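Local coordinates for protein NAD nucleotidase (Haemophilus influenzae, PDB 3ZTV) that degrades NAD in the periplasm to adenosine and nicotinamide riboside, combining NAD pyrophosphatase activity with 5'-nucleotidase activity, at residues G44-V49 and A87-A92; A48-L53 and A337-L342; F95-L100 and P142-T147. One frame throughout, in Å; residues are numbered along the deposited sequence.

Interaction 1 of 3, residues G44-V49 and A87-A92; sequences GGFSAV and AAVMNA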
loop_
_atom_site.group_PDB
_atom_site.type_symbol
_atom_site.label_atom_id
_atom_site.label_comp_id
_atom_site.label_asym_id
_atom_site.label_seq_id
_atom_site.Cartn_x
_atom_site.Cartn_y
_atom_site.Cartn_z
ATOM N N GLY A 44 24.588 14.629 26.879
ATOM C CA GLY A 44 24.282 13.258 26.541
ATOM C C GLY A 44 25.164 12.199 27.165
ATOM O O GLY A 44 25.749 12.392 28.235
ATOM N N GLY A 45 25.256 11.066 26.474
ATOM C CA GLY A 45 25.933 9.893 26.991
ATOM C C GLY A 45 24.951 8.967 27.686
ATOM O O GLY A 45 23.967 9.421 28.280
ATOM N N PHE A 46 25.203 7.667 27.602
ATOM C CA PHE A 46 24.253 6.703 28.141
ATOM C C PHE A 46 24.245 6.609 29.663
ATOM O O PHE A 46 23.260 6.151 30.235
ATOM C CB PHE A 46 24.408 5.319 27.501
ATOM C CG PHE A 46 23.112 4.766 26.966
ATOM C CD1 PHE A 46 22.231 4.096 27.805
ATOM C CD2 PHE A 46 22.769 4.931 25.633
ATOM C CE1 PHE A 46 21.039 3.597 27.326
ATOM C CE2 PHE A 46 21.564 4.431 25.149
ATOM C CZ PHE A 46 20.706 3.761 25.999
ATOM N N SER A 47 25.316 7.031 30.333
ATOM C CA SER A 47 25.276 7.046 31.791
ATOM C C SER A 47 24.216 8.036 32.272
ATOM O O SER A 47 23.423 7.721 33.168
ATOM C CB SER A 47 26.640 7.394 32.376
ATOM O OG SER A 47 26.579 7.393 33.793
ATOM N N ALA A 48 24.194 9.229 31.680
ATOM C CA ALA A 48 23.162 10.217 31.992
ATOM C C ALA A 48 21.769 9.710 31.611
ATOM O O ALA A 48 20.816 9.910 32.364
ATOM C CB ALA A 48 23.463 11.540 31.302
ATOM N N VAL A 49 21.637 9.068 30.450
ATOM C CA VAL A 49 20.338 8.531 30.026
ATOM C C VAL A 49 19.788 7.573 31.079
ATOM O O VAL A 49 18.651 7.729 31.556
ATOM C CB VAL A 49 20.408 7.810 28.655
ATOM C CG1 VAL A 49 19.164 6.980 28.424
ATOM C CG2 VAL A 49 20.579 8.819 27.532
ATOM N N ALA A 87 23.811 -3.026 23.291
ATOM C CA ALA A 87 22.923 -3.935 24.007
ATOM C C ALA A 87 23.146 -3.859 25.514
ATOM O O ALA A 87 22.185 -3.868 26.291
ATOM C CB ALA A 87 23.079 -5.377 23.497
ATOM N N ALA A 88 24.410 -3.773 25.926
ATOM C CA ALA A 88 24.746 -3.747 27.342
ATOM C C ALA A 88 24.162 -2.522 28.051
ATOM O O ALA A 88 23.569 -2.629 29.134
ATOM C CB ALA A 88 26.264 -3.811 27.527
ATOM N N VAL A 89 24.339 -1.351 27.455
ATOM C CA VAL A 89 23.834 -0.135 28.100
ATOM C C VAL A 89 22.305 -0.039 28.025
ATOM O O VAL A 89 21.659 0.457 28.958
ATOM C CB VAL A 89 24.538 1.157 27.614
ATOM C CG1 VAL A 89 26.057 1.088 27.900
ATOM C CG2 VAL A 89 24.275 1.415 26.138
ATOM N N MET A 90 21.723 -0.541 26.941
ATOM C CA MET A 90 20.262 -0.609 26.833
ATOM C C MET A 90 19.677 -1.538 27.889
ATOM O O MET A 90 18.693 -1.197 28.553
ATOM C CB MET A 90 19.854 -1.071 25.431
ATOM C CG MET A 90 20.128 -0.035 24.354
ATOM S SD MET A 90 20.003 -0.675 22.667
ATOM C CE MET A 90 18.220 -0.748 22.429
ATOM N N ASN A 91 20.291 -2.709 28.064
ATOM C CA ASN A 91 19.851 -3.639 29.094
ATOM C C ASN A 91 19.888 -2.974 30.467
ATOM O O ASN A 91 18.973 -3.150 31.276
ATOM C CB ASN A 91 20.725 -4.892 29.092
ATOM C CG ASN A 91 20.430 -5.810 27.919
ATOM O OD1 ASN A 91 19.405 -5.673 27.245
ATOM N ND2 ASN A 91 21.318 -6.765 27.682
ATOM N N ALA A 92 20.941 -2.198 30.720
ATOM C CA ALA A 92 21.116 -1.525 32.007
ATOM C C ALA A 92 20.065 -0.446 32.261
ATOM O O ALA A 92 19.834 -0.055 33.409
ATOM C CB ALA A 92 22.523 -0.940 32.119
#

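Interaction 2 of 3, residues A48-L53 and A337-L342; sequences AVNAKL and AKTDKL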
loop_
_atom_site.group_PDB
_atom_site.type_symbol
_atom_site.label_atom_id
_atom_site.label_comp_id
_atom_site.label_asym_id
_atom_site.label_seq_id
_atom_site.Cartn_x
_atom_site.Cartn_y
_atom_site.Cartn_z
ATOM N N ALA A 48 24.194 9.229 31.680
ATOM C CA ALA A 48 23.162 10.217 31.992
ATOM C C ALA A 48 21.769 9.710 31.611
ATOM O O ALA A 48 20.816 9.910 32.364
ATOM C CB ALA A 48 23.463 11.540 31.302
ATOM N N VAL A 49 21.637 9.068 30.450
ATOM C CA VAL A 49 20.338 8.531 30.026
ATOM C C VAL A 49 19.788 7.573 31.079
ATOM O O VAL A 49 18.651 7.729 31.556
ATOM C CB VAL A 49 20.408 7.810 28.655
ATOM C CG1 VAL A 49 19.164 6.980 28.424
ATOM C CG2 VAL A 49 20.579 8.819 27.532
ATOM N N ASN A 50 20.588 6.579 31.447
ATOM C CA ASN A 50 20.107 5.580 32.387
ATOM C C ASN A 50 19.842 6.145 33.781
ATOM O O ASN A 50 18.853 5.781 34.424
ATOM C CB ASN A 50 21.041 4.367 32.421
ATOM C CG ASN A 50 20.888 3.481 31.185
ATOM O OD1 ASN A 50 19.916 3.590 30.440
ATOM N ND2 ASN A 50 21.855 2.597 30.971
ATOM N N ALA A 51 20.707 7.041 34.236
ATOM C CA ALA A 51 20.493 7.694 35.525
ATOM C C ALA A 51 19.178 8.470 35.531
ATOM O O ALA A 51 18.397 8.385 36.481
ATOM C CB ALA A 51 21.660 8.620 35.860
ATOM N N LYS A 52 18.933 9.244 34.483
ATOM C CA LYS A 52 17.709 10.035 34.418
ATOM C C LYS A 52 16.455 9.161 34.299
ATOM O O LYS A 52 15.447 9.413 34.975
ATOM C CB LYS A 52 17.778 11.070 33.286
ATOM C CG LYS A 52 16.560 11.989 33.213
ATOM C CD LYS A 52 16.778 13.321 33.910
ATOM C CE LYS A 52 16.868 13.185 35.416
ATOM N NZ LYS A 52 16.761 14.520 36.104
ATOM N N LEU A 53 16.499 8.138 33.449
ATOM C CA LEU A 53 15.384 7.197 33.351
ATOM C C LEU A 53 15.118 6.530 34.705
ATOM O O LEU A 53 13.963 6.402 35.121
ATOM C CB LEU A 53 15.648 6.135 32.275
ATOM C CG LEU A 53 15.599 6.590 30.816
ATOM C CD1 LEU A 53 16.071 5.453 29.909
ATOM C CD2 LEU A 53 14.210 7.061 30.423
ATOM N N ALA A 337 25.801 4.372 38.273
ATOM C CA ALA A 337 26.974 3.588 38.661
ATOM C C ALA A 337 27.184 2.359 37.776
ATOM O O ALA A 337 28.289 2.114 37.294
ATOM C CB ALA A 337 26.881 3.189 40.133
ATOM N N LYS A 338 26.129 1.586 37.555
ATOM C CA LYS A 338 26.249 0.402 36.711
ATOM C C LYS A 338 26.693 0.768 35.289
ATOM O O LYS A 338 27.588 0.136 34.720
ATOM C CB LYS A 338 24.930 -0.378 36.686
ATOM C CG LYS A 338 24.937 -1.596 35.774
ATOM C CD LYS A 338 23.838 -2.587 36.151
ATOM C CE LYS A 338 22.450 -2.011 35.932
ATOM N NZ LYS A 338 21.388 -3.020 36.222
ATOM N N THR A 339 26.066 1.794 34.722
ATOM C CA THR A 339 26.374 2.195 33.354
ATOM C C THR A 339 27.784 2.778 33.262
ATOM O O THR A 339 28.482 2.552 32.274
ATOM C CB THR A 339 25.321 3.168 32.800
ATOM O OG1 THR A 339 24.022 2.586 32.956
ATOM C CG2 THR A 339 25.563 3.444 31.323
ATOM N N ASP A 340 28.214 3.509 34.288
ATOM C CA ASP A 340 29.591 4.007 34.356
ATOM C C ASP A 340 30.605 2.866 34.275
ATOM O O ASP A 340 31.627 2.980 33.606
ATOM C CB ASP A 340 29.822 4.768 35.666
ATOM C CG ASP A 340 29.228 6.161 35.656
ATOM O OD1 ASP A 340 29.003 6.723 34.564
ATOM O OD2 ASP A 340 29.021 6.714 36.757
ATOM N N LYS A 341 30.325 1.777 34.980
ATOM C CA LYS A 341 31.203 0.605 34.965
ATOM C C LYS A 341 31.277 -0.023 33.571
ATOM O O LYS A 341 32.361 -0.375 33.090
ATOM C CB LYS A 341 30.726 -0.428 35.986
ATOM C CG LYS A 341 30.927 -0.018 37.442
ATOM C CD LYS A 341 30.310 -1.030 38.410
ATOM C CE LYS A 341 30.280 -2.434 37.825
ATOM N NZ LYS A 341 31.634 -2.954 37.508
ATOM N N LEU A 342 30.124 -0.167 32.921
ATOM C CA LEU A 342 30.076 -0.717 31.570
ATOM C C LEU A 342 30.857 0.156 30.604
ATOM O O LEU A 342 31.659 -0.344 29.815
ATOM C CB LEU A 342 28.630 -0.872 31.084
ATOM C CG LEU A 342 27.795 -1.939 31.786
ATOM C CD1 LEU A 342 26.317 -1.819 31.417
ATOM C CD2 LEU A 342 28.315 -3.327 31.450
#

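Interaction 3 of 3, residues F95-L100 and P142-T147; sequences FHYFTL and PYDIFT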
loop_
_atom_site.group_PDB
_atom_site.type_symbol
_atom_site.label_atom_id
_atom_site.label_comp_id
_atom_site.label_asym_id
_atom_site.label_seq_id
_atom_site.Cartn_x
_atom_site.Cartn_y
_atom_site.Cartn_z
ATOM N N PHE A 95 14.652 -0.668 29.589
ATOM C CA PHE A 95 13.564 -0.252 28.709
ATOM C C PHE A 95 12.469 -1.319 28.653
ATOM O O PHE A 95 12.762 -2.517 28.695
ATOM C CB PHE A 95 14.110 -0.032 27.299
ATOM C CG PHE A 95 15.007 1.162 27.181
ATOM C CD1 PHE A 95 16.368 1.077 27.456
ATOM C CD2 PHE A 95 14.488 2.373 26.792
ATOM C CE1 PHE A 95 17.183 2.196 27.351
ATOM C CE2 PHE A 95 15.300 3.491 26.687
ATOM C CZ PHE A 95 16.645 3.397 26.967
ATOM N N HIS A 96 11.218 -0.897 28.535
ATOM C CA HIS A 96 10.132 -1.850 28.315
ATOM C C HIS A 96 10.057 -2.343 26.869
ATOM O O HIS A 96 9.741 -3.511 26.621
ATOM C CB HIS A 96 8.783 -1.238 28.688
ATOM C CG HIS A 96 8.647 -0.902 30.138
ATOM N ND1 HIS A 96 8.580 -1.851 31.136
ATOM C CD2 HIS A 96 8.545 0.297 30.753
ATOM C CE1 HIS A 96 8.458 -1.244 32.306
ATOM N NE2 HIS A 96 8.420 0.058 32.099
ATOM N N TYR A 97 10.308 -1.442 25.916
ATOM C CA TYR A 97 10.224 -1.779 24.489
ATOM C C TYR A 97 11.206 -0.992 23.648
ATOM O O TYR A 97 11.505 0.165 23.951
ATOM C CB TYR A 97 8.812 -1.533 23.930
ATOM C CG TYR A 97 7.711 -2.239 24.697
ATOM C CD1 TYR A 97 7.435 -3.584 24.478
ATOM C CD2 TYR A 97 6.941 -1.563 25.641
ATOM C CE1 TYR A 97 6.441 -4.235 25.188
ATOM C CE2 TYR A 97 5.944 -2.211 26.351
ATOM C CZ TYR A 97 5.695 -3.537 26.117
ATOM O OH TYR A 97 4.699 -4.160 26.830
ATOM N N PHE A 98 11.681 -1.640 22.586
ATOM C CA PHE A 98 12.562 -1.067 21.572
ATOM C C PHE A 98 11.911 -1.375 20.231
ATOM O O PHE A 98 11.421 -2.495 20.027
ATOM C CB PHE A 98 13.913 -1.782 21.663
ATOM C CG PHE A 98 14.884 -1.496 20.530
ATOM C CD1 PHE A 98 15.374 -0.223 20.288
ATOM C CD2 PHE A 98 15.364 -2.547 19.755
ATOM C CE1 PHE A 98 16.289 0.005 19.263
ATOM C CE2 PHE A 98 16.279 -2.322 18.749
ATOM C CZ PHE A 98 16.752 -1.056 18.505
ATOM N N THR A 99 11.883 -0.409 19.317
ATOM C CA THR A 99 11.433 -0.694 17.952
ATOM C C THR A 99 12.621 -0.603 16.984
ATOM O O THR A 99 13.570 0.144 17.212
ATOM C CB THR A 99 10.238 0.208 17.503
ATOM O OG1 THR A 99 9.517 -0.447 16.451
ATOM C CG2 THR A 99 10.720 1.560 17.025
ATOM N N LEU A 100 12.559 -1.385 15.915
ATOM C CA LEU A 100 13.605 -1.336 14.896
ATOM C C LEU A 100 13.608 -0.027 14.117
ATOM O O LEU A 100 12.551 0.457 13.702
ATOM C CB LEU A 100 13.451 -2.510 13.917
ATOM C CG LEU A 100 13.440 -3.917 14.505
ATOM C CD1 LEU A 100 13.138 -4.923 13.406
ATOM C CD2 LEU A 100 14.782 -4.210 15.176
ATOM N N PRO A 142 4.837 -7.964 16.582
ATOM C CA PRO A 142 4.261 -6.726 16.033
ATOM C C PRO A 142 3.723 -5.762 17.099
ATOM O O PRO A 142 3.731 -4.547 16.881
ATOM C CB PRO A 142 3.122 -7.238 15.133
ATOM C CG PRO A 142 2.756 -8.575 15.731
ATOM C CD PRO A 142 4.071 -9.162 16.179
ATOM N N TYR A 143 3.264 -6.284 18.229
ATOM C CA TYR A 143 2.692 -5.446 19.285
ATOM C C TYR A 143 2.792 -6.178 20.613
ATOM O O TYR A 143 3.139 -7.361 20.661
ATOM C CB TYR A 143 1.222 -5.089 18.997
ATOM C CG TYR A 143 0.259 -6.249 19.187
ATOM C CD1 TYR A 143 0.114 -7.239 18.205
ATOM C CD2 TYR A 143 -0.490 -6.381 20.353
ATOM C CE1 TYR A 143 -0.763 -8.303 18.376
ATOM C CE2 TYR A 143 -1.360 -7.457 20.535
ATOM C CZ TYR A 143 -1.494 -8.409 19.537
ATOM O OH TYR A 143 -2.356 -9.480 19.698
ATOM N N ASP A 144 2.506 -5.458 21.694
ATOM C CA ASP A 144 2.329 -6.067 23.009
ATOM C C ASP A 144 1.173 -5.360 23.721
ATOM O O ASP A 144 0.830 -4.218 23.394
ATOM C CB ASP A 144 3.618 -6.013 23.849
ATOM C CG ASP A 144 3.574 -6.957 25.045
ATOM O OD1 ASP A 144 2.995 -8.052 24.917
ATOM O OD2 ASP A 144 4.119 -6.614 26.119
ATOM N N ILE A 145 0.546 -6.056 24.668
ATOM C CA ILE A 145 -0.500 -5.472 25.500
ATOM C C ILE A 145 -0.078 -5.551 26.955
ATOM O O ILE A 145 0.306 -6.619 27.433
ATOM C CB ILE A 145 -1.837 -6.227 25.339
ATOM C CG1 ILE A 145 -2.397 -6.031 23.928
ATOM C CG2 ILE A 145 -2.851 -5.755 26.379
ATOM C CD1 ILE A 145 -3.491 -7.041 23.551
ATOM N N PHE A 146 -0.119 -4.425 27.655
ATOM C CA PHE A 146 0.160 -4.439 29.085
ATOM C C PHE A 146 -1.029 -3.869 29.847
ATOM O O PHE A 146 -1.895 -3.215 29.264
ATOM C CB PHE A 146 1.468 -3.704 29.416
ATOM C CG PHE A 146 1.486 -2.261 28.997
ATOM C CD1 PHE A 146 1.889 -1.894 27.726
ATOM C CD2 PHE A 146 1.112 -1.265 29.888
ATOM C CE1 PHE A 146 1.905 -0.561 27.340
ATOM C CE2 PHE A 146 1.135 0.065 29.511
ATOM C CZ PHE A 146 1.530 0.413 28.237
ATOM N N THR A 147 -1.078 -4.128 31.147
ATOM C CA THR A 147 -2.217 -3.721 31.950
ATOM C C THR A 147 -1.787 -2.717 33.007
ATOM O O THR A 147 -0.821 -2.940 33.735
ATOM C CB THR A 147 -2.899 -4.939 32.612
ATOM O OG1 THR A 147 -3.483 -5.769 31.598
ATOM C CG2 THR A 147 -3.981 -4.492 33.578
#

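Interaction 1 of 3, residues G44-V49 and A87-A92
V89 and M90 of helix 84-93 meet F46, the first residue of helix 46-59, and one aromatic ring supplies this side of the whole contact. Along helix 84-93, V89 comes first. Its chi1 of -60° sets CG1 anti to the carbonyl carbon and puts CG2 between the backbone N and that carbon; CG2 stands over one face of the F46 ring, 3.7 Å from the ring centroid and 14° off the normal, a well-formed CH-pi contact. The CB of V89 follows it down to 3.7 Å from F46 CD1, so the valine lies over the inner end of the ring. The V89 carbonyl O comes within 3.6 Å of F46 CE1. M90 follows, pointing its CB away from F46, but its CG still passes the ring end obliquely, 4.2 Å from F46 CZ. V49 CG1 lies over the rim of the opposite face, and H21 packs against the ring edge-to-face. Both helices belong to the calcineurin-like phosphoesterase domain, and the M90 side chain is about 13 Å from a bound zinc ion. With no hydrogen bond between the segments, cohesion here rests on dispersion and CH-pi contact, favoured by full burial.

Interaction 2 of 3, residues A48-L53 and A337-L342
At a junction between helix 46-59 of the metallophosphatase domain and helix 337-353, an amide-hydroxyl bond joins N50 to T339, in the first turn of the second helix. N50 ND2 donates to T339 OG1 over 2.9 Å, nearly straight at 173°, and the oxygen lies in the amide plane. The two side chains cross at about a right angle, and T339 OG1 also sits 3.5 Å from N50 CB, flanking the base of the asparagine. In N50, chi1 of -75° points the amide out of the helix and chi2 of -15° sets its turn; ND2 also bonds V89 O of helix 84-93. This nitrogen thereby bridges three helices, and the pair of bonds should fix the rotation of the amide. In the 5'-nucleotidase family a long helix leads from the N-terminal domain toward the C-terminal one, and helix 337-353 is consistent with that element. The same T339 hydroxyl is hydrogen-bonded to D336 OD2, just before the helix begins, so the buried oxygen is held from both sides of the junction. T339 CG2 lies 3.8 Å from N50 ND2, while A92 touches both N50 and T339. From the next residue, D340 OD1 bonds S47 OG, about a turn before N50.

Interaction 3 of 3, residues F95-L100 and P142-T147
The phenol oxygen of Y97 donates a hydrogen bond of 2.6 Å to D144 OD2, the one polar link between these two strands. They lie in different sheets of the calcineurin-like beta sandwich: strand 97-99 in the seven-stranded sheet, strand 143-148 at the border of the six-stranded one. Their nearest CA atoms, those of Y97 and D144, are 9.1 Å apart, and the tyrosine side chain spans the interval. Y97 meets OD2 on its anti side, 16° out of the carboxylate plane, while OD2 lies in the plane of the ring, at its edge. Ring and carboxylate planes are turned 63° apart. In D144, chi1 of -164°, with CG anti to the backbone N, swings the carboxylate to the phenol, while CB, placed by the backbone, lies 3.6 Å from Y97 CE1. Such a short bond would probably favour the ionised carboxylate, whose other oxygen has a long, weak ion pair with K141. Y97 itself packs on L64 and L66 of its own sheet and on I155 of the other. Next to D144, Y143 O accepts a hydrogen bond from Q192 of the second subunit. F146 reaches the tyrosine obliquely from farther along its strand, with CD1 3.7 Å from Y97 OH.

Overall arrangement
From the N terminus, helix 46-59 opens two loops. Interaction 1 closes the shorter, 37 residues on, at helix 84-93. Interaction 2 starts from the same stretch, sharing A48 and V49, and returns only after 283 residues, at helix 337-353, so that A87-A92 falls within its span. Interaction 3 follows interaction 1 in series and lies wholly within the long loop of interaction 2. The first two, with centres 6 Å apart, join three helices; the third ties two sheets together some 20 Å away. F95 connects the groups: its ring packs on F46, M90 and L53, linking strand 97-99 and its approach to the helical layer.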